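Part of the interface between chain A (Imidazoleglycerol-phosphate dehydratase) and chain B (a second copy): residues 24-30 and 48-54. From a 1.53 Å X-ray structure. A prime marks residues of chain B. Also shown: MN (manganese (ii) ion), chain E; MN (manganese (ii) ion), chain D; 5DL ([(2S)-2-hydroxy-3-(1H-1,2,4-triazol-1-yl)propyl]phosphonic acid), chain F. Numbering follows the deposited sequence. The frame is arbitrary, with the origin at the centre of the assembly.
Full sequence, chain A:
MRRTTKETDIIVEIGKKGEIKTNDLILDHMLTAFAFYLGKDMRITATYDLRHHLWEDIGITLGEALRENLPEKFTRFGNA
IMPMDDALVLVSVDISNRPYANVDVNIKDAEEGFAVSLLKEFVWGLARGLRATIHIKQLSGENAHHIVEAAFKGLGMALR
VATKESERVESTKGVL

Chain A 24-30: DLILDHM
Chain B, residues 48-54: YDLRHHL

Two helix starts meet here, and a shared metal ties them together. In chain A, Asp24 is the N-cap (phi/psi -137/110, chi1 t) of a helix that runs from Leu25 onward with phi near -65 and psi between -28 and -50. Asp24 OD1 accepts from Leu27 N at 3.1 Å, nearly straight, and weakly from Ile26 N at 3.0 Å. The helical ladder opens with Asp28 N to Asp24 O at 2.9 Å, followed by His29 N to Leu25 O at 3.2 Å and Met30 N to Ile26 O at 3.0 Å. In register, Leu25 CA lies 7.1 Å from Asp49′ CA, and Ile26 CA lies 7.3 Å from Leu50′ CA. No hydrogen bond crosses between the stretches, so the contact rests on apolar packing, an aromatic pair and coordination.

Chain B enters extended at Tyr48′ (-157/163, chi1 p), whose side chain stays out of reach of the 24-30 stretch. The backbone then bends at Asp49′ (-96/-56). Asp49′ O lies 3.8 Å from Leu25 CD1, the methyl of an m,t leucine whose CA-to-CB bond points toward the 48-54 stretch. The Asp49′ carboxylate works within its own chain: with chi1 p, Asp49′ OD1 accepts from Leu50′ N at 2.7 Å and from His53′ ND1 at 2.8 Å. That second bond fixes the ring tautomer, putting the proton on ND1 and leaving NE2 free to donate its lone pair to a metal.

Leu50′ (-121/145, chi1 m, chi2 t) is the N-cap of the second helix and the apolar centre of the contact, with 82 Å² covered by the 24-30 stretch. Its CA-to-CB bond points toward that stretch. Leu50′ CD2 reaches Ile26 CD1 at 3.4 Å, a tight methyl contact, and Leu25 CB at 3.9 Å. Ile26 sets out sideways, but its m,m rotamer brings the end of the side chain nearer. The other methyl, Leu50′ CD1, approaches His29 CD2 at 3.7 Å, so one leucine fits against Leu25 and Ile26 at the start of the helix and His29 one turn on.

From Arg51′ the chain is helical, phi near -60, and Leu54′ N to Leu50′ O at 3.1 Å closes its first turn. Arg51′ (m,t,p) is out of reach of the 24-30 stretch. So is His52′ (chi1 t, chi2 135°); His52′ NE2 binds the chain D manganese (MN) at 2.3 Å, and 5DL N4 binds the same MN at 2.3 Å, with a water and atoms from elsewhere in the structure.

His53′ (chi1 m, chi2 156°) meets His29 (chi1 t, chi2 43°). The edge of the His53′ ring points at the face of the His29 ring in an offset edge-to-face pair, planes at 90° and centroids 4.6 Å apart, with His53′ CE1 3.2 Å from His29 NE2. His29 NE2 and His53′ NE2 also lie 3.2 Å apart without a hydrogen bond, because both bind the chain E manganese (MN), His29 NE2 at 2.2 Å and His53′ NE2 at 2.4 Å; 5DL N1 at 2.2 Å and 5DL O13 at 2.3 Å bind the same MN, with two atoms from elsewhere in the structure. The rule is economical: a carboxylate orients one histidine, a leucine packs beside the other, and the metal joins both chains.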

ATOM      1  N   ASP A  24     -19.319   7.718  45.899  1.00 17.45           N
ATOM      2  CA  ASP A  24     -18.431   7.233  44.848  1.00 17.22           C
ATOM      3  C   ASP A  24     -17.054   7.812  45.221  1.00 15.45           C
ATOM      4  O   ASP A  24     -16.867   9.033  45.152  1.00 14.20           O
ATOM      5  CB  ASP A  24     -18.953   7.765  43.511  1.00 14.76           C
ATOM      6  CG  ASP A  24     -18.055   7.443  42.330  1.00 14.74           C
ATOM      7  OD1 ASP A  24     -16.842   7.282  42.497  1.00 16.57           O
ATOM      8  OD2 ASP A  24     -18.579   7.382  41.218  1.00 17.19           O
ATOM      9  N   LEU A  25     -16.113   6.960  45.641  1.00 15.05           N
ATOM     10  CA  LEU A  25     -14.844   7.462  46.153  1.00 15.58           C
ATOM     11  C   LEU A  25     -13.991   8.138  45.084  1.00 14.34           C
ATOM     12  O   LEU A  25     -13.211   9.047  45.394  1.00 15.78           O
ATOM     13  CB  LEU A  25     -14.023   6.364  46.835  1.00 17.49           C
ATOM     14  CG  LEU A  25     -14.664   5.729  48.068  1.00 24.55           C
ATOM     15  CD1 LEU A  25     -13.731   4.689  48.690  1.00 24.28           C
ATOM     16  CD2 LEU A  25     -15.048   6.774  49.093  1.00 21.94           C
ATOM     17  N   ILE A  26     -14.152   7.712  43.832  1.00 13.50           N
ATOM     18  CA  ILE A  26     -13.436   8.355  42.735  1.00 13.91           C
ATOM     19  C   ILE A  26     -13.953   9.780  42.538  1.00 12.02           C
ATOM     20  O   ILE A  26     -13.161  10.734  42.432  1.00 12.91           O
ATOM     21  CB  ILE A  26     -13.566   7.583  41.400  1.00 14.46           C
ATOM     22  CG1 ILE A  26     -13.103   6.116  41.540  1.00 25.21           C
ATOM     23  CG2 ILE A  26     -12.857   8.312  40.269  1.00 14.08           C
ATOM     24  CD1 ILE A  26     -11.623   5.913  41.677  1.00 35.46           C
ATOM     25  N   LEU A  27     -15.270   9.933  42.450  1.00 12.58           N
ATOM     26  CA  LEU A  27     -15.847  11.254  42.272  1.00 12.08           C
ATOM     27  C   LEU A  27     -15.560  12.148  43.461  1.00 13.72           C
ATOM     28  O   LEU A  27     -15.312  13.342  43.293  1.00 13.19           O
ATOM     29  CB  LEU A  27     -17.360  11.172  42.012  1.00 13.06           C
ATOM     30  CG  LEU A  27     -18.016  12.490  41.628  1.00 14.16           C
ATOM     31  CD1 LEU A  27     -17.388  13.125  40.390  1.00 13.75           C
ATOM     32  CD2 LEU A  27     -19.502  12.226  41.398  1.00 17.31           C
ATOM     33  N   ASP A  28     -15.595  11.579  44.666  1.00 13.54           N
ATOM     34  CA  ASP A  28     -15.261  12.385  45.855  1.00 13.44           C
ATOM     35  C   ASP A  28     -13.865  12.984  45.722  1.00 13.98           C
ATOM     36  O   ASP A  28     -13.676  14.156  46.024  1.00 14.53           O
ATOM     37  CB  ASP A  28     -15.314  11.565  47.157  1.00 15.46           C
ATOM     38  CG  ASP A  28     -16.713  11.166  47.582  1.00 19.62           C
ATOM     39  OD1 ASP A  28     -17.706  11.688  47.052  1.00 18.07           O
ATOM     40  OD2 ASP A  28     -16.779  10.296  48.491  1.00 22.11           O
ATOM     41  N   HIS A  29     -12.913  12.186  45.256  1.00 12.52           N
ATOM     42  CA  HIS A  29     -11.530  12.637  45.045  1.00 12.76           C
ATOM     43  C   HIS A  29     -11.471  13.709  43.953  1.00 12.89           C
ATOM     44  O   HIS A  29     -10.832  14.726  44.122  1.00 12.86           O
ATOM     45  CB  HIS A  29     -10.625  11.445  44.723  1.00 13.10           C
ATOM     46  CG  HIS A  29      -9.189  11.794  44.526  1.00 12.76           C
ATOM     47  ND1 HIS A  29      -8.504  12.670  45.346  1.00 14.41           N
ATOM     48  CD2 HIS A  29      -8.284  11.330  43.637  1.00 13.19           C
ATOM     49  CE1 HIS A  29      -7.253  12.769  44.930  1.00 13.65           C
ATOM     50  NE2 HIS A  29      -7.088  11.941  43.918  1.00 12.34           N
ATOM     51  N   MET A  30     -12.152  13.479  42.837  1.00 11.83           N
ATOM     52  CA  MET A  30     -12.144  14.434  41.735  1.00 15.08           C
ATOM     53  C   MET A  30     -12.768  15.764  42.140  1.00 12.75           C
ATOM     54  O   MET A  30     -12.250  16.813  41.786  1.00 13.10           O
ATOM     55  CB  MET A  30     -12.877  13.864  40.518  1.00 12.55           C
ATOM     56  CG  MET A  30     -12.197  12.686  39.830  1.00 12.86           C
ATOM     57  SD  MET A  30     -10.473  12.918  39.381  1.00 13.98           S
ATOM     58  CE  MET A  30      -9.686  12.166  40.792  1.00 15.09           C
TER
ATOM     59  N   TYR B  48      -6.112   3.046  52.739  1.00 17.24           N
ATOM     60  CA  TYR B  48      -6.117   3.842  51.528  1.00 15.50           C
ATOM     61  C   TYR B  48      -7.533   4.175  51.089  1.00 18.83           C
ATOM     62  O   TYR B  48      -8.490   3.493  51.460  1.00 18.06           O
ATOM     63  CB  TYR B  48      -5.412   3.065  50.397  1.00 16.30           C
ATOM     64  CG  TYR B  48      -6.166   1.851  49.906  1.00 16.24           C
ATOM     65  CD1 TYR B  48      -6.024   0.611  50.525  1.00 20.54           C
ATOM     66  CD2 TYR B  48      -6.976   1.922  48.778  1.00 15.44           C
ATOM     67  CE1 TYR B  48      -6.711  -0.505  50.056  1.00 21.28           C
ATOM     68  CE2 TYR B  48      -7.682   0.825  48.320  1.00 18.39           C
ATOM     69  CZ  TYR B  48      -7.526  -0.392  48.963  1.00 18.57           C
ATOM     70  OH  TYR B  48      -8.188  -1.501  48.491  1.00 24.72           O
ATOM     71  N   ASP B  49      -7.631   5.175  50.215  1.00 16.84           N
ATOM     72  CA  ASP B  49      -8.899   5.551  49.598  1.00 15.94           C
ATOM     73  C   ASP B  49      -9.066   4.888  48.230  1.00 17.60           C
ATOM     74  O   ASP B  49     -10.033   4.175  47.994  1.00 18.98           O
ATOM     75  CB  ASP B  49      -9.072   7.088  49.550  1.00 17.39           C
ATOM     76  CG  ASP B  49      -7.849   7.850  48.969  1.00 19.21           C
ATOM     77  OD1 ASP B  49      -6.874   7.237  48.494  1.00 16.71           O
ATOM     78  OD2 ASP B  49      -7.858   9.107  49.006  1.00 23.08           O
ATOM     79  N   LEU B  50      -8.107   5.102  47.341  1.00 15.39           N
ATOM     80  CA  LEU B  50      -8.128   4.576  45.988  1.00 15.47           C
ATOM     81  C   LEU B  50      -6.900   3.688  45.758  1.00 11.72           C
ATOM     82  O   LEU B  50      -5.811   3.997  46.229  1.00 13.14           O
ATOM     83  CB  LEU B  50      -8.120   5.715  44.967  1.00 16.51           C
ATOM     84  CG  LEU B  50      -9.298   6.687  44.978  1.00 16.78           C
ATOM     85  CD1 LEU B  50      -9.126   7.699  43.852  1.00 18.08           C
ATOM     86  CD2 LEU B  50     -10.634   5.956  44.895  1.00 25.13           C
ATOM     87  N   ARG B  51      -7.079   2.627  44.981  1.00 13.71           N
ATOM     88  CA  ARG B  51      -6.013   1.654  44.764  1.00 11.62           C
ATOM     89  C   ARG B  51      -4.756   2.298  44.154  1.00 10.67           C
ATOM     90  O   ARG B  51      -3.652   1.919  44.495  1.00 12.98           O
ATOM     91  CB  ARG B  51      -6.475   0.477  43.879  1.00 14.23           C
ATOM     92  CG  ARG B  51      -7.430  -0.487  44.583  1.00 17.68           C
ATOM     93  CD  ARG B  51      -7.808  -1.663  43.693  1.00 18.58           C
ATOM     94  NE  ARG B  51      -6.716  -2.636  43.559  1.00 14.58           N
ATOM     95  CZ  ARG B  51      -6.450  -3.365  42.477  1.00 13.75           C
ATOM     96  NH1 ARG B  51      -7.143  -3.207  41.344  1.00 18.61           N
ATOM     97  NH2 ARG B  51      -5.461  -4.241  42.520  1.00 16.10           N
ATOM     98  N   HIS B  52      -4.903   3.252  43.225  1.00 11.90           N
ATOM     99  CA  HIS B  52      -3.720   3.913  42.654  1.00 12.25           C
ATOM    100  C   HIS B  52      -2.892   4.557  43.755  1.00 11.79           C
ATOM    101  O   HIS B  52      -1.672   4.420  43.773  1.00 11.79           O
ATOM    102  CB  HIS B  52      -4.173   4.946  41.649  1.00 14.00           C
ATOM    103  CG  HIS B  52      -3.099   5.754  40.981  1.00 11.73           C
ATOM    104  ND1 HIS B  52      -3.124   5.975  39.620  1.00 12.48           N
ATOM    105  CD2 HIS B  52      -2.038   6.458  41.450  1.00 11.27           C
ATOM    106  CE1 HIS B  52      -2.142   6.789  39.286  1.00 12.53           C
ATOM    107  NE2 HIS B  52      -1.459   7.086  40.372  1.00 12.94           N
ATOM    108  N   HIS B  53      -3.559   5.285  44.647  1.00 11.20           N
ATOM    109  CA  HIS B  53      -2.838   5.932  45.743  1.00 11.66           C
ATOM    110  C   HIS B  53      -2.116   4.878  46.604  1.00 12.43           C
ATOM    111  O   HIS B  53      -0.992   5.088  47.031  1.00 12.69           O
ATOM    112  CB  HIS B  53      -3.750   6.773  46.618  1.00 11.77           C
ATOM    113  CG  HIS B  53      -4.417   7.908  45.899  1.00 12.97           C
ATOM    114  ND1 HIS B  53      -5.595   8.461  46.343  1.00 13.26           N
ATOM    115  CD2 HIS B  53      -4.085   8.598  44.783  1.00 11.73           C
ATOM    116  CE1 HIS B  53      -5.961   9.438  45.540  1.00 13.51           C
ATOM    117  NE2 HIS B  53      -5.051   9.555  44.596  1.00 12.66           N
ATOM    118  N   LEU B  54      -2.765   3.748  46.855  1.00 11.31           N
ATOM    119  CA  LEU B  54      -2.132   2.656  47.582  1.00 10.68           C
ATOM    120  C   LEU B  54      -0.890   2.123  46.900  1.00 11.65           C
ATOM    121  O   LEU B  54       0.168   2.011  47.498  1.00 12.87           O
ATOM    122  CB  LEU B  54      -3.109   1.507  47.792  1.00 12.84           C
ATOM    123  CG  LEU B  54      -2.544   0.244  48.414  1.00 12.37           C
ATOM    124  CD1 LEU B  54      -2.155   0.479  49.874  1.00 15.80           C
ATOM    125  CD2 LEU B  54      -3.523  -0.910  48.260  1.00 13.90           C
TER
HETATM  126 MN    MN E 202      -5.210  11.258  42.965  1.00 12.22          MN
HETATM  127 MN    MN D 201       0.249   8.568  40.478  1.00 11.80          MN
HETATM  128  N1  5DL F 203      -3.151  10.885  42.168  1.00 11.97           N
HETATM  129  C3  5DL F 203      -0.965  11.300  41.843  1.00 12.90           C
HETATM  130  N2  5DL F 203      -2.134  11.802  42.260  1.00 13.12           N
HETATM  131  C8  5DL F 203      -2.821  14.778  44.575  1.00 13.18           C
HETATM  132  C7  5DL F 203      -2.747  13.301  44.186  1.00 12.05           C
HETATM  133  C6  5DL F 203      -2.290  13.170  42.740  1.00 12.48           C
HETATM  134  C5  5DL F 203      -2.532   9.805  41.678  1.00 12.13           C
HETATM  135  O10 5DL F 203      -0.176  14.910  44.996  1.00 13.39           O
HETATM  136  P9  5DL F 203      -1.282  15.727  44.418  1.00 12.51           P
HETATM  137  O11 5DL F 203      -1.517  17.035  45.134  1.00 12.95           O
HETATM  138  O12 5DL F 203      -1.030  16.021  42.947  1.00 12.83           O
HETATM  139  O13 5DL F 203      -4.023  12.660  44.334  1.00 14.16           O
HETATM  140  N4  5DL F 203      -1.211  10.009  41.467  1.00 13.69           N
HETATM  141  O   HOH W   1       1.699  10.175  40.889  1.00 13.58           O